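Long-range contacts in Alp7A (Bacillus subtilis, PDB 5EC0), which binds ADP in an actin-like fold and, as a bacterial actin homologue, probably takes part in plasmid segregation by forming cytoskeletal filaments: residues L134-F140 against R233-V237; Q144-A148 against A175-I179; D218-L222 against Q309-F314; A241-H246 against S298-Y302; G274-M278 against D290-K296. Residue numbers count along the deposited sequence, not the author numbering.

The five contacts follow the protein from the barrel-like first part into the second part, which supplies most of the residues around ADP. Contacts 1 and 2 touch where L134 CD1 meets I179 CG2 at 3.7 Å, so the loop before helix 140-149 packs on the strand that the helix itself packs on. Contact 1 joins that loop to strand 236-239, which pairs with strand 218-223 of contact 3 through V237 O and L220 N, 2.7 Å apart. Helix 292-313 then runs through contacts 3, 4 and 5; D218 OD2 lies 3.3 Å from Y302 OH. Contact 4 is nearest the nucleotide, with the F243 side chain about 4 Å from ADP, against about 8 Å for D218 and about 10 Å for M278.

Contact 1: L134-F140 against R233-V237; sequences LKKLDKF and RDSFV
This is a surface contact, mostly polar, between the loop linking helices 131-134 and 140-149 and the start of strand 236-239, an edge strand of the five-stranded sheet. A type I turn from L134 to L137 (L137 N to L134 O, 3.1 Å) presents carbonyl groups, while R233-S235 make a 3-10 segment leading into the strand. The segments lie with K135 CA and R233 CA 7.9 Å apart. Each segment sends one long basic side chain to the other's backbone carbonyls: R233, extended with chi1 to chi3 all t, gives NH2 to L137 O at a very short 2.3 Å and, weakly, to K135 O at 2.8 Å. Side-chain-to-backbone bonds here join the barrel-bearing part to the five-stranded sheet, the two halves of an actin-like fold. K135, folded m for chi1 to chi3, sends NZ back to R233 O (2.9 Å) and F236 O (3.0 Å). F140 directs its ring edge onto the F236 face, a T-shaped pair with centroids 5.3 Å apart and planes at 70°.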
# COMPACT_ATOMS: atom_id res chain seq x y z
N LEU A 134 0.08 12.70 9.09
CA LEU A 134 -0.76 13.90 8.99
C LEU A 134 -1.16 14.50 10.35
O LEU A 134 -1.19 15.72 10.52
CB LEU A 134 -2.02 13.60 8.18
CG LEU A 134 -1.71 13.35 6.69
CD1 LEU A 134 -2.85 12.65 5.97
CD2 LEU A 134 -1.35 14.65 5.96
N LYS A 135 -1.47 13.64 11.31
CA LYS A 135 -1.95 14.09 12.62
C LYS A 135 -0.92 14.87 13.43
O LYS A 135 -1.26 15.53 14.39
CB LYS A 135 -2.42 12.89 13.45
CG LYS A 135 -3.71 12.29 12.97
CD LYS A 135 -4.91 13.04 13.49
CE LYS A 135 -5.26 12.61 14.90
NZ LYS A 135 -6.63 13.08 15.26
N LYS A 136 0.35 14.79 13.04
CA LYS A 136 1.39 15.54 13.72
C LYS A 136 1.29 17.04 13.43
O LYS A 136 1.85 17.84 14.15
CB LYS A 136 2.76 15.02 13.31
CG LYS A 136 3.07 13.66 13.91
CD LYS A 136 4.32 13.07 13.29
CE LYS A 136 5.15 12.37 14.36
NZ LYS A 136 4.29 11.58 15.29
N LEU A 137 0.56 17.41 12.38
CA LEU A 137 0.45 18.80 11.97
C LEU A 137 -0.96 19.32 12.22
O LEU A 137 -1.90 18.55 12.20
CB LEU A 137 0.83 18.94 10.49
CG LEU A 137 1.35 20.30 10.01
CD1 LEU A 137 2.68 20.62 10.67
CD2 LEU A 137 1.48 20.36 8.48
N ASP A 138 -1.11 20.63 12.46
CA ASP A 138 -2.44 21.22 12.65
C ASP A 138 -3.29 21.26 11.35
O ASP A 138 -4.52 21.30 11.43
CB ASP A 138 -2.33 22.65 13.22
CG ASP A 138 -1.65 23.61 12.26
OD1 ASP A 138 -0.96 23.15 11.32
OD2 ASP A 138 -1.80 24.83 12.44
N LYS A 139 -2.64 21.24 10.18
CA LYS A 139 -3.36 21.25 8.89
C LYS A 139 -2.93 20.11 7.95
O LYS A 139 -1.79 20.08 7.51
CB LYS A 139 -3.13 22.59 8.16
CG LYS A 139 -3.51 23.82 8.96
CD LYS A 139 -3.14 25.11 8.25
CE LYS A 139 -3.60 26.32 9.09
NZ LYS A 139 -3.34 27.65 8.45
N PHE A 140 -3.85 19.22 7.59
CA PHE A 140 -3.51 18.12 6.69
C PHE A 140 -3.11 18.62 5.31
O PHE A 140 -2.18 18.11 4.70
CB PHE A 140 -4.67 17.13 6.55
CG PHE A 140 -4.93 16.29 7.77
CD1 PHE A 140 -4.34 16.61 8.99
CD2 PHE A 140 -5.75 15.18 7.69
CE1 PHE A 140 -4.58 15.84 10.11
CE2 PHE A 140 -5.99 14.40 8.80
CZ PHE A 140 -5.41 14.72 10.01
N ARG A 233 -10.97 16.47 12.37
CA ARG A 233 -9.69 15.85 12.66
C ARG A 233 -9.78 14.70 13.66
O ARG A 233 -8.98 13.75 13.62
CB ARG A 233 -8.74 16.92 13.17
CG ARG A 233 -7.51 16.39 13.83
CD ARG A 233 -6.76 17.50 14.49
NE ARG A 233 -5.34 17.22 14.50
CZ ARG A 233 -4.51 17.59 13.54
NH1 ARG A 233 -4.98 18.26 12.48
NH2 ARG A 233 -3.23 17.30 13.63
N ASP A 234 -10.77 14.76 14.55
CA ASP A 234 -10.97 13.72 15.55
C ASP A 234 -11.45 12.41 14.95
O ASP A 234 -11.43 11.37 15.62
CB ASP A 234 -11.96 14.18 16.62
CG ASP A 234 -11.38 15.24 17.53
OD1 ASP A 234 -10.26 15.03 18.06
OD2 ASP A 234 -12.05 16.28 17.73
N SER A 235 -11.88 12.45 13.69
CA SER A 235 -12.41 11.27 13.02
C SER A 235 -11.30 10.43 12.38
O SER A 235 -11.58 9.40 11.75
CB SER A 235 -13.42 11.67 11.94
OG SER A 235 -14.45 12.47 12.49
N PHE A 236 -10.06 10.87 12.56
CA PHE A 236 -8.88 10.20 12.01
C PHE A 236 -7.98 9.74 13.14
O PHE A 236 -7.47 10.58 13.88
CB PHE A 236 -8.05 11.13 11.11
CG PHE A 236 -8.75 11.66 9.89
CD1 PHE A 236 -9.54 12.81 9.96
CD2 PHE A 236 -8.55 11.07 8.65
CE1 PHE A 236 -10.15 13.32 8.83
CE2 PHE A 236 -9.17 11.56 7.51
CZ PHE A 236 -9.97 12.70 7.60
N VAL A 237 -7.74 8.44 13.27
CA VAL A 237 -6.88 7.98 14.36
C VAL A 237 -5.90 6.91 13.88
O VAL A 237 -6.26 6.03 13.11
CB VAL A 237 -7.71 7.44 15.54
CG1 VAL A 237 -6.82 6.75 16.57
CG2 VAL A 237 -8.52 8.57 16.20

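Contact 2: Q144-A148 against A175-I179; sequences QKRMA and AACRI
Helix 140-149 packs here on strand 166-179 of the barrel-like sheet, an alpha/beta layer in the first part of this actin-like protein. The helix 144-148 is regular (A148 N to Q144 O, 3.0 Å) and the strand extended; their axes come within 6.6 Å, with an angle of 138° between N-to-C directions. The small residues A148, A175, A176 and C177 allow this close approach; in register, the CA atoms of A148 and A176 are 5.0 Å apart and those of Q144 and C177 5.1 Å. A175 directs its CB toward the helix, 3.6 Å from A148 O and 4.3 Å from A148 CB. A176 faces away, but its bare backbone still meets the helix, A176 CA lying 3.9 Å from A148 CB. C177 points in again; its buried thiol, small and apolar, sits with SG 3.6 Å from M147 CG, and its CB is 4.3 Å from A148 CB. M147, chi1 t and chi2 p, then leads its end away to T127 and L129 on neighbouring strand 119-129. R178 turns from the helix, its guanidinium hydrogen-bonded to Q126 of that same strand. I179, sideways at the end of the strand, brings CG1 to 3.8 Å from Q144 OE1. The same glutamine, long enough at chi1 m and chi2 t to span the gap, provides the polar tie: Q144 NE2 donates to C177 O at 2.8 Å, with an angle of 161°.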
# COMPACT_ATOMS: atom_id res chain seq x y z
N GLN A 144 -0.08 17.53 2.63
CA GLN A 144 -0.45 16.83 1.39
C GLN A 144 0.05 17.61 0.16
O GLN A 144 0.50 17.01 -0.82
CB GLN A 144 -1.97 16.62 1.29
CG GLN A 144 -2.62 15.83 2.44
CD GLN A 144 -4.16 15.89 2.41
OE1 GLN A 144 -4.79 16.37 3.35
NE2 GLN A 144 -4.76 15.41 1.32
N LYS A 145 -0.04 18.94 0.21
CA LYS A 145 0.50 19.79 -0.86
C LYS A 145 2.03 19.64 -1.03
O LYS A 145 2.53 19.56 -2.14
CB LYS A 145 0.15 21.27 -0.62
CG LYS A 145 -1.26 21.66 -1.06
CD LYS A 145 -1.41 23.17 -1.14
CE LYS A 145 -2.51 23.68 -0.21
NZ LYS A 145 -2.60 25.18 -0.21
N ARG A 146 2.77 19.62 0.08
CA ARG A 146 4.21 19.42 -0.01
C ARG A 146 4.52 18.02 -0.56
O ARG A 146 5.46 17.84 -1.34
CB ARG A 146 4.89 19.64 1.35
CG ARG A 146 4.89 21.11 1.82
CD ARG A 146 5.78 21.36 3.05
NE ARG A 146 5.17 20.85 4.28
CZ ARG A 146 4.33 21.55 5.04
NH1 ARG A 146 3.99 22.80 4.71
NH2 ARG A 146 3.83 21.00 6.13
N MET A 147 3.73 17.02 -0.17
CA MET A 147 3.98 15.67 -0.68
C MET A 147 3.81 15.63 -2.20
O MET A 147 4.67 15.11 -2.92
CB MET A 147 3.04 14.65 -0.03
CG MET A 147 3.31 13.20 -0.47
SD MET A 147 5.00 12.65 -0.12
CE MET A 147 4.81 10.87 -0.39
N ALA A 148 2.71 16.23 -2.68
CA ALA A 148 2.43 16.31 -4.11
C ALA A 148 3.53 17.07 -4.86
O ALA A 148 3.92 16.70 -5.96
CB ALA A 148 1.06 16.98 -4.36
N ALA A 175 -0.06 16.79 -10.07
CA ALA A 175 0.09 15.85 -8.97
C ALA A 175 -0.85 16.18 -7.80
O ALA A 175 -1.15 17.33 -7.56
CB ALA A 175 1.54 15.81 -8.50
N ALA A 176 -1.31 15.15 -7.08
CA ALA A 176 -2.14 15.36 -5.90
C ALA A 176 -1.85 14.30 -4.83
O ALA A 176 -1.38 13.19 -5.13
CB ALA A 176 -3.62 15.38 -6.27
N CYS A 177 -2.11 14.65 -3.58
CA CYS A 177 -1.86 13.74 -2.47
C CYS A 177 -3.12 13.65 -1.59
O CYS A 177 -3.60 14.67 -1.10
CB CYS A 177 -0.68 14.21 -1.64
SG CYS A 177 -0.32 13.11 -0.28
N ARG A 178 -3.65 12.43 -1.43
CA ARG A 178 -4.86 12.19 -0.66
C ARG A 178 -4.52 11.69 0.75
O ARG A 178 -3.36 11.68 1.13
CB ARG A 178 -5.76 11.17 -1.37
CG ARG A 178 -6.04 11.49 -2.82
CD ARG A 178 -6.63 12.90 -3.05
NE ARG A 178 -6.81 13.08 -4.49
CZ ARG A 178 -7.64 13.96 -5.06
NH1 ARG A 178 -8.37 14.77 -4.32
NH2 ARG A 178 -7.72 14.01 -6.38
N ILE A 179 -5.52 11.28 1.50
CA ILE A 179 -5.31 10.75 2.85
C ILE A 179 -5.51 9.25 2.86
O ILE A 179 -6.63 8.78 2.55
CB ILE A 179 -6.29 11.39 3.89
CG1 ILE A 179 -6.19 12.91 3.86
CG2 ILE A 179 -5.98 10.87 5.31
CD1 ILE A 179 -7.40 13.61 4.49

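Contact 3: D218-L222 against Q309-F314; sequences DDLVL and QAENTF
Strand 218-222 packs against the C-terminal end of helix 292-313 in the RNase H-like domain of the actin superfamily, where helices flank a five-stranded mixed sheet. The two N-to-C directions differ by 40° and the axes come no closer than 9.9 Å, a spacing that large side chains fill. D218 points toward the helix, and its carboxylate has its partner in K306, one turn before Q309, whose OE1 also accepts from K306. L220 is central: its CD2 touches A310 CB at 3.7 Å, where an alanine leaves room for the branched leucine, and its CB reaches F314 CE2 at 3.8 Å. T313 sits beside it, L220 CD1 being 4.1 Å from T313 OG1; that hydroxyl is satisfied by donating to Q309 O at 2.8 Å, so it can border an apolar core. V221 turns its CB away. L222, chi1 t, meets F314, the first residue to leave helical angles: L222 CB lies over the ring face in a CH-pi contact, 3.8 Å from the F314 ring centroid and 4° off its normal.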
# COMPACT_ATOMS: atom_id res chain seq x y z
N ASP A 218 -2.21 0.69 12.56
CA ASP A 218 -3.63 0.47 12.36
C ASP A 218 -4.37 1.81 12.38
O ASP A 218 -4.42 2.48 13.40
CB ASP A 218 -4.18 -0.48 13.42
CG ASP A 218 -3.52 -1.84 13.36
OD1 ASP A 218 -3.70 -2.54 12.34
OD2 ASP A 218 -2.82 -2.22 14.32
N ASP A 219 -4.91 2.20 11.23
CA ASP A 219 -5.50 3.53 11.08
C ASP A 219 -7.02 3.46 10.92
O ASP A 219 -7.53 2.67 10.12
CB ASP A 219 -4.88 4.25 9.88
CG ASP A 219 -3.36 4.13 9.86
OD1 ASP A 219 -2.69 4.95 10.52
OD2 ASP A 219 -2.84 3.22 9.18
N LEU A 220 -7.72 4.28 11.67
CA LEU A 220 -9.18 4.24 11.66
C LEU A 220 -9.77 5.58 11.29
O LEU A 220 -9.31 6.64 11.75
CB LEU A 220 -9.71 3.78 13.02
CG LEU A 220 -9.22 2.41 13.50
CD1 LEU A 220 -8.03 2.54 14.43
CD2 LEU A 220 -10.34 1.67 14.20
N VAL A 221 -10.80 5.54 10.44
CA VAL A 221 -11.51 6.75 10.03
C VAL A 221 -13.01 6.61 10.31
O VAL A 221 -13.61 5.59 9.98
CB VAL A 221 -11.32 7.04 8.54
CG1 VAL A 221 -11.70 8.48 8.24
CG2 VAL A 221 -9.88 6.78 8.14
N LEU A 222 -13.62 7.62 10.92
CA LEU A 222 -15.06 7.57 11.18
C LEU A 222 -15.81 8.28 10.04
O LEU A 222 -15.71 9.49 9.88
CB LEU A 222 -15.39 8.19 12.54
CG LEU A 222 -16.85 8.13 13.03
CD1 LEU A 222 -17.32 6.69 13.07
CD2 LEU A 222 -17.00 8.78 14.41
N GLN A 309 -9.73 -2.57 19.99
CA GLN A 309 -9.20 -1.24 19.68
C GLN A 309 -10.22 -0.44 18.87
O GLN A 309 -10.52 0.70 19.19
CB GLN A 309 -7.89 -1.34 18.90
CG GLN A 309 -6.62 -1.42 19.75
CD GLN A 309 -5.35 -1.53 18.89
OE1 GLN A 309 -5.41 -1.45 17.65
NE2 GLN A 309 -4.21 -1.72 19.54
N ALA A 310 -10.75 -1.06 17.81
CA ALA A 310 -11.68 -0.39 16.91
C ALA A 310 -12.95 0.01 17.64
O ALA A 310 -13.46 1.12 17.47
CB ALA A 310 -12.01 -1.28 15.73
N GLU A 311 -13.44 -0.92 18.45
CA GLU A 311 -14.63 -0.68 19.26
C GLU A 311 -14.41 0.52 20.19
O GLU A 311 -15.31 1.34 20.37
CB GLU A 311 -14.97 -1.94 20.07
CG GLU A 311 -16.28 -1.85 20.87
CD GLU A 311 -16.62 -3.15 21.58
OE1 GLU A 311 -16.23 -4.22 21.07
OE2 GLU A 311 -17.27 -3.10 22.65
N ASN A 312 -13.21 0.63 20.75
CA ASN A 312 -12.93 1.66 21.76
C ASN A 312 -12.40 2.97 21.19
O ASN A 312 -12.31 3.97 21.90
CB ASN A 312 -11.92 1.14 22.78
CG ASN A 312 -12.47 -0.00 23.60
OD1 ASN A 312 -13.66 -0.06 23.88
ND2 ASN A 312 -11.59 -0.92 24.00
N THR A 313 -12.05 2.96 19.91
CA THR A 313 -11.45 4.13 19.28
C THR A 313 -12.50 5.21 19.09
O THR A 313 -12.26 6.38 19.36
CB THR A 313 -10.83 3.77 17.92
OG1 THR A 313 -9.59 3.09 18.13
CG2 THR A 313 -10.56 5.03 17.10
N PHE A 314 -13.66 4.80 18.60
CA PHE A 314 -14.77 5.72 18.42
C PHE A 314 -15.93 5.18 19.24
O PHE A 314 -16.63 4.26 18.82
CB PHE A 314 -15.14 5.86 16.93
CG PHE A 314 -14.03 6.41 16.06
CD1 PHE A 314 -13.58 7.72 16.24
CD2 PHE A 314 -13.45 5.63 15.07
CE1 PHE A 314 -12.55 8.22 15.44
CE2 PHE A 314 -12.43 6.13 14.26
CZ PHE A 314 -11.98 7.42 14.44

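Contact 4: A241-H246 against S298-Y302; sequences APFLAH and SLKEY
Most striking is a histidine that reaches a neighbouring helix and bonds to its backbone: H246 NE2 donates to S298 O at 3.1 Å, although that carbonyl already accepts Y302 N of its own helix at 3.2 Å. H246 NE2 also shares a hydrogen bond with S298 OG, 3.0 Å apart. H246 takes chi1 t and chi2 near 97°, which carries its imidazole across the gap; the nearest CA atoms, those of H246 and Y302, are 7.4 Å apart. Y302, likewise chi1 t, packs beside it, its CB in a CH-pi contact 3.8 Å from the centroid of the H246 ring. On Y302's ring face lies F243, edge-on, with centroids of the F243 and Y302 rings 5.0 Å apart and planes at 63°. L299 adds an apolar wall, CD2 lying 3.9 Å from F243 CE1. P242 occupies the N-cap position of helix 243-254, where proline fits because the first turn needs no donor from it. The aromatic cluster of F243, H246 and Y302 thus joins the first turn of helix 243-254 to the interior of helix 292-313 in the actin-like fold. The chemistry pairs an aromatic end, where F243 touches ADP, with a polar far end at H246 and S298: the imidazole offers its rim to serine and its face to an aliphatic carbon, and its bond to S298 O places a hydrogen on NE2.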
# COMPACT_ATOMS: atom_id res chain seq x y z
N ALA A 241 0.91 -0.47 18.01
CA ALA A 241 1.41 -1.68 18.69
C ALA A 241 1.35 -2.81 17.65
O ALA A 241 0.46 -3.66 17.68
CB ALA A 241 0.58 -2.03 19.92
N PRO A 242 2.32 -2.82 16.72
CA PRO A 242 2.14 -3.38 15.38
C PRO A 242 2.02 -4.89 15.26
O PRO A 242 2.44 -5.66 16.13
CB PRO A 242 3.41 -2.92 14.65
CG PRO A 242 4.44 -2.88 15.72
CD PRO A 242 3.72 -2.40 16.96
N PHE A 243 1.44 -5.30 14.14
CA PHE A 243 1.30 -6.69 13.75
C PHE A 243 2.65 -7.41 13.59
O PHE A 243 2.79 -8.58 13.96
CB PHE A 243 0.51 -6.77 12.44
CG PHE A 243 0.35 -8.16 11.91
CD1 PHE A 243 -0.42 -9.09 12.59
CD2 PHE A 243 0.93 -8.52 10.71
CE1 PHE A 243 -0.59 -10.36 12.09
CE2 PHE A 243 0.76 -9.79 10.20
CZ PHE A 243 -0.00 -10.71 10.89
N LEU A 244 3.63 -6.71 13.04
CA LEU A 244 4.95 -7.31 12.83
C LEU A 244 5.62 -7.68 14.15
O LEU A 244 6.32 -8.69 14.23
CB LEU A 244 5.84 -6.37 12.02
CG LEU A 244 5.45 -6.31 10.54
CD1 LEU A 244 6.21 -5.21 9.84
CD2 LEU A 244 5.70 -7.65 9.88
N ALA A 245 5.41 -6.86 15.18
CA ALA A 245 5.99 -7.17 16.48
C ALA A 245 5.31 -8.41 17.03
O ALA A 245 5.93 -9.22 17.72
CB ALA A 245 5.83 -5.99 17.43
N HIS A 246 4.03 -8.56 16.70
CA HIS A 246 3.27 -9.71 17.19
C HIS A 246 3.78 -10.99 16.51
O HIS A 246 3.84 -12.05 17.14
CB HIS A 246 1.78 -9.50 16.94
CG HIS A 246 0.92 -10.62 17.44
ND1 HIS A 246 0.29 -10.58 18.66
CD2 HIS A 246 0.59 -11.81 16.88
CE1 HIS A 246 -0.40 -11.70 18.84
NE2 HIS A 246 -0.23 -12.46 17.77
N SER A 298 -2.59 -17.72 17.24
CA SER A 298 -1.90 -16.43 17.38
C SER A 298 -2.63 -15.29 16.65
O SER A 298 -2.70 -14.16 17.15
CB SER A 298 -0.48 -16.53 16.85
OG SER A 298 0.23 -15.33 17.13
N LEU A 299 -3.18 -15.59 15.48
CA LEU A 299 -3.89 -14.57 14.72
C LEU A 299 -5.19 -14.19 15.43
O LEU A 299 -5.63 -13.04 15.34
CB LEU A 299 -4.19 -15.06 13.31
CG LEU A 299 -2.97 -15.17 12.39
CD1 LEU A 299 -3.40 -15.46 10.94
CD2 LEU A 299 -2.10 -13.91 12.46
N LYS A 300 -5.81 -15.14 16.12
CA LYS A 300 -7.06 -14.86 16.80
C LYS A 300 -6.81 -13.93 17.97
O LYS A 300 -7.57 -12.99 18.19
CB LYS A 300 -7.75 -16.15 17.27
CG LYS A 300 -9.23 -15.95 17.63
CD LYS A 300 -9.79 -17.17 18.34
CE LYS A 300 -11.18 -16.90 18.91
NZ LYS A 300 -11.62 -18.07 19.72
N GLU A 301 -5.73 -14.20 18.72
CA GLU A 301 -5.27 -13.29 19.79
C GLU A 301 -5.14 -11.86 19.29
O GLU A 301 -5.72 -10.94 19.88
CB GLU A 301 -3.91 -13.72 20.35
CG GLU A 301 -3.87 -15.05 21.07
CD GLU A 301 -2.44 -15.47 21.41
OE1 GLU A 301 -1.58 -14.57 21.55
OE2 GLU A 301 -2.18 -16.69 21.51
N TYR A 302 -4.37 -11.69 18.22
CA TYR A 302 -4.13 -10.37 17.64
C TYR A 302 -5.44 -9.71 17.22
O TYR A 302 -5.68 -8.54 17.51
CB TYR A 302 -3.17 -10.48 16.44
CG TYR A 302 -2.80 -9.12 15.87
CD1 TYR A 302 -1.87 -8.30 16.51
CD2 TYR A 302 -3.40 -8.65 14.70
CE1 TYR A 302 -1.54 -7.05 16.00
CE2 TYR A 302 -3.08 -7.40 14.18
CZ TYR A 302 -2.15 -6.60 14.84
OH TYR A 302 -1.82 -5.36 14.35

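Contact 5: G274-M278 against D290-K296; sequences GKTKM and DLTDIIK
An Asx turn opens helix 292-313 and meets the loop that enters strand 279-281, close to the foot of the two-stranded hairpin 279-281/288-290. D290 OD1, with chi1 t, accepts both T292 N at 2.8 Å and T292 OG1 at 2.6 Å, so the start of the helix, with L291 at the N-cap position, does not leave T292 N bare. That hydroxyl has a second role as acceptor, taking M278 N at 2.6 Å and an almost linear 176°; threonine suits the place because one atom gives and receives. M278 O is satisfied by the same segment, accepting L291 N at 2.9 Å. The nearest CA atoms are those of M278 and T292, 4.7 Å apart. K277 NZ stays 4.4 Å from D290 OD2, beyond salt-bridge range, and K296 NZ is taken up by E336. The buried M278 side chain reaches F268 of helix 262-272, and its methyl group, CE, rests 3.8 Å from I295 CG2.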
# COMPACT_ATOMS: atom_id res chain seq x y z
N GLY A 274 -6.06 -19.06 4.64
CA GLY A 274 -7.12 -19.23 3.67
C GLY A 274 -7.30 -20.67 3.21
O GLY A 274 -8.35 -21.02 2.67
N LYS A 275 -6.28 -21.50 3.41
CA LYS A 275 -6.47 -22.93 3.21
C LYS A 275 -6.49 -23.67 4.55
O LYS A 275 -6.03 -23.16 5.57
CB LYS A 275 -5.42 -23.52 2.27
CG LYS A 275 -3.97 -23.22 2.60
CD LYS A 275 -3.07 -23.86 1.55
CE LYS A 275 -1.88 -22.98 1.19
NZ LYS A 275 -1.22 -23.39 -0.08
N THR A 276 -7.05 -24.88 4.52
CA THR A 276 -7.32 -25.65 5.73
C THR A 276 -6.06 -26.05 6.48
O THR A 276 -6.04 -26.11 7.71
CB THR A 276 -8.11 -26.93 5.39
OG1 THR A 276 -7.55 -27.53 4.21
CG2 THR A 276 -9.57 -26.60 5.13
N LYS A 277 -5.00 -26.34 5.73
CA LYS A 277 -3.74 -26.75 6.32
C LYS A 277 -2.66 -25.73 5.99
O LYS A 277 -2.45 -25.40 4.83
CB LYS A 277 -3.34 -28.14 5.83
CG LYS A 277 -2.81 -29.08 6.91
CD LYS A 277 -2.56 -30.49 6.38
CE LYS A 277 -2.51 -31.51 7.50
NZ LYS A 277 -2.31 -32.91 7.02
N MET A 278 -2.00 -25.21 7.02
CA MET A 278 -0.87 -24.31 6.81
C MET A 278 0.43 -25.11 6.98
O MET A 278 0.91 -25.32 8.10
CB MET A 278 -0.94 -23.12 7.76
CG MET A 278 -2.27 -22.39 7.69
SD MET A 278 -2.37 -20.84 8.62
CE MET A 278 -1.04 -19.90 7.87
N ASP A 290 2.84 -29.31 9.94
CA ASP A 290 1.56 -28.62 10.06
C ASP A 290 1.66 -27.56 11.15
O ASP A 290 1.81 -27.88 12.33
CB ASP A 290 0.42 -29.60 10.36
CG ASP A 290 -0.97 -28.96 10.27
OD1 ASP A 290 -1.08 -27.73 10.43
OD2 ASP A 290 -1.96 -29.69 10.05
N LEU A 291 1.60 -26.29 10.75
CA LEU A 291 1.73 -25.18 11.68
C LEU A 291 0.39 -24.49 11.90
O LEU A 291 0.35 -23.44 12.53
CB LEU A 291 2.77 -24.17 11.16
CG LEU A 291 4.22 -24.64 11.04
CD1 LEU A 291 5.12 -23.52 10.52
CD2 LEU A 291 4.72 -25.15 12.36
N THR A 292 -0.69 -25.08 11.39
CA THR A 292 -2.00 -24.43 11.35
C THR A 292 -2.53 -23.96 12.71
O THR A 292 -2.93 -22.81 12.85
CB THR A 292 -3.08 -25.35 10.75
OG1 THR A 292 -2.62 -25.89 9.50
CG2 THR A 292 -4.37 -24.57 10.51
N ASP A 293 -2.55 -24.87 13.67
CA ASP A 293 -3.08 -24.56 15.00
C ASP A 293 -2.34 -23.40 15.66
O ASP A 293 -2.97 -22.50 16.23
CB ASP A 293 -3.00 -25.79 15.93
CG ASP A 293 -4.05 -26.84 15.63
OD1 ASP A 293 -5.05 -26.53 14.93
OD2 ASP A 293 -3.88 -27.99 16.11
N ILE A 294 -1.02 -23.42 15.56
CA ILE A 294 -0.19 -22.42 16.22
C ILE A 294 -0.49 -21.05 15.65
O ILE A 294 -0.58 -20.05 16.36
CB ILE A 294 1.31 -22.74 16.07
CG1 ILE A 294 1.66 -23.98 16.91
CG2 ILE A 294 2.17 -21.54 16.46
CD1 ILE A 294 3.12 -24.30 16.93
N ILE A 295 -0.68 -21.01 14.34
CA ILE A 295 -0.84 -19.76 13.65
C ILE A 295 -2.25 -19.16 13.81
O ILE A 295 -2.37 -18.00 14.18
CB ILE A 295 -0.47 -19.93 12.18
CG1 ILE A 295 1.03 -20.26 12.09
CG2 ILE A 295 -0.80 -18.67 11.42
CD1 ILE A 295 1.55 -20.41 10.69
N LYS A 296 -3.30 -19.94 13.56
CA LYS A 296 -4.66 -19.40 13.68
C LYS A 296 -4.92 -18.94 15.11
O LYS A 296 -5.62 -17.96 15.32
CB LYS A 296 -5.71 -20.43 13.25
CG LYS A 296 -5.56 -20.88 11.82
CD LYS A 296 -6.86 -21.31 11.18
CE LYS A 296 -6.64 -21.64 9.70
NZ LYS A 296 -7.90 -21.73 8.89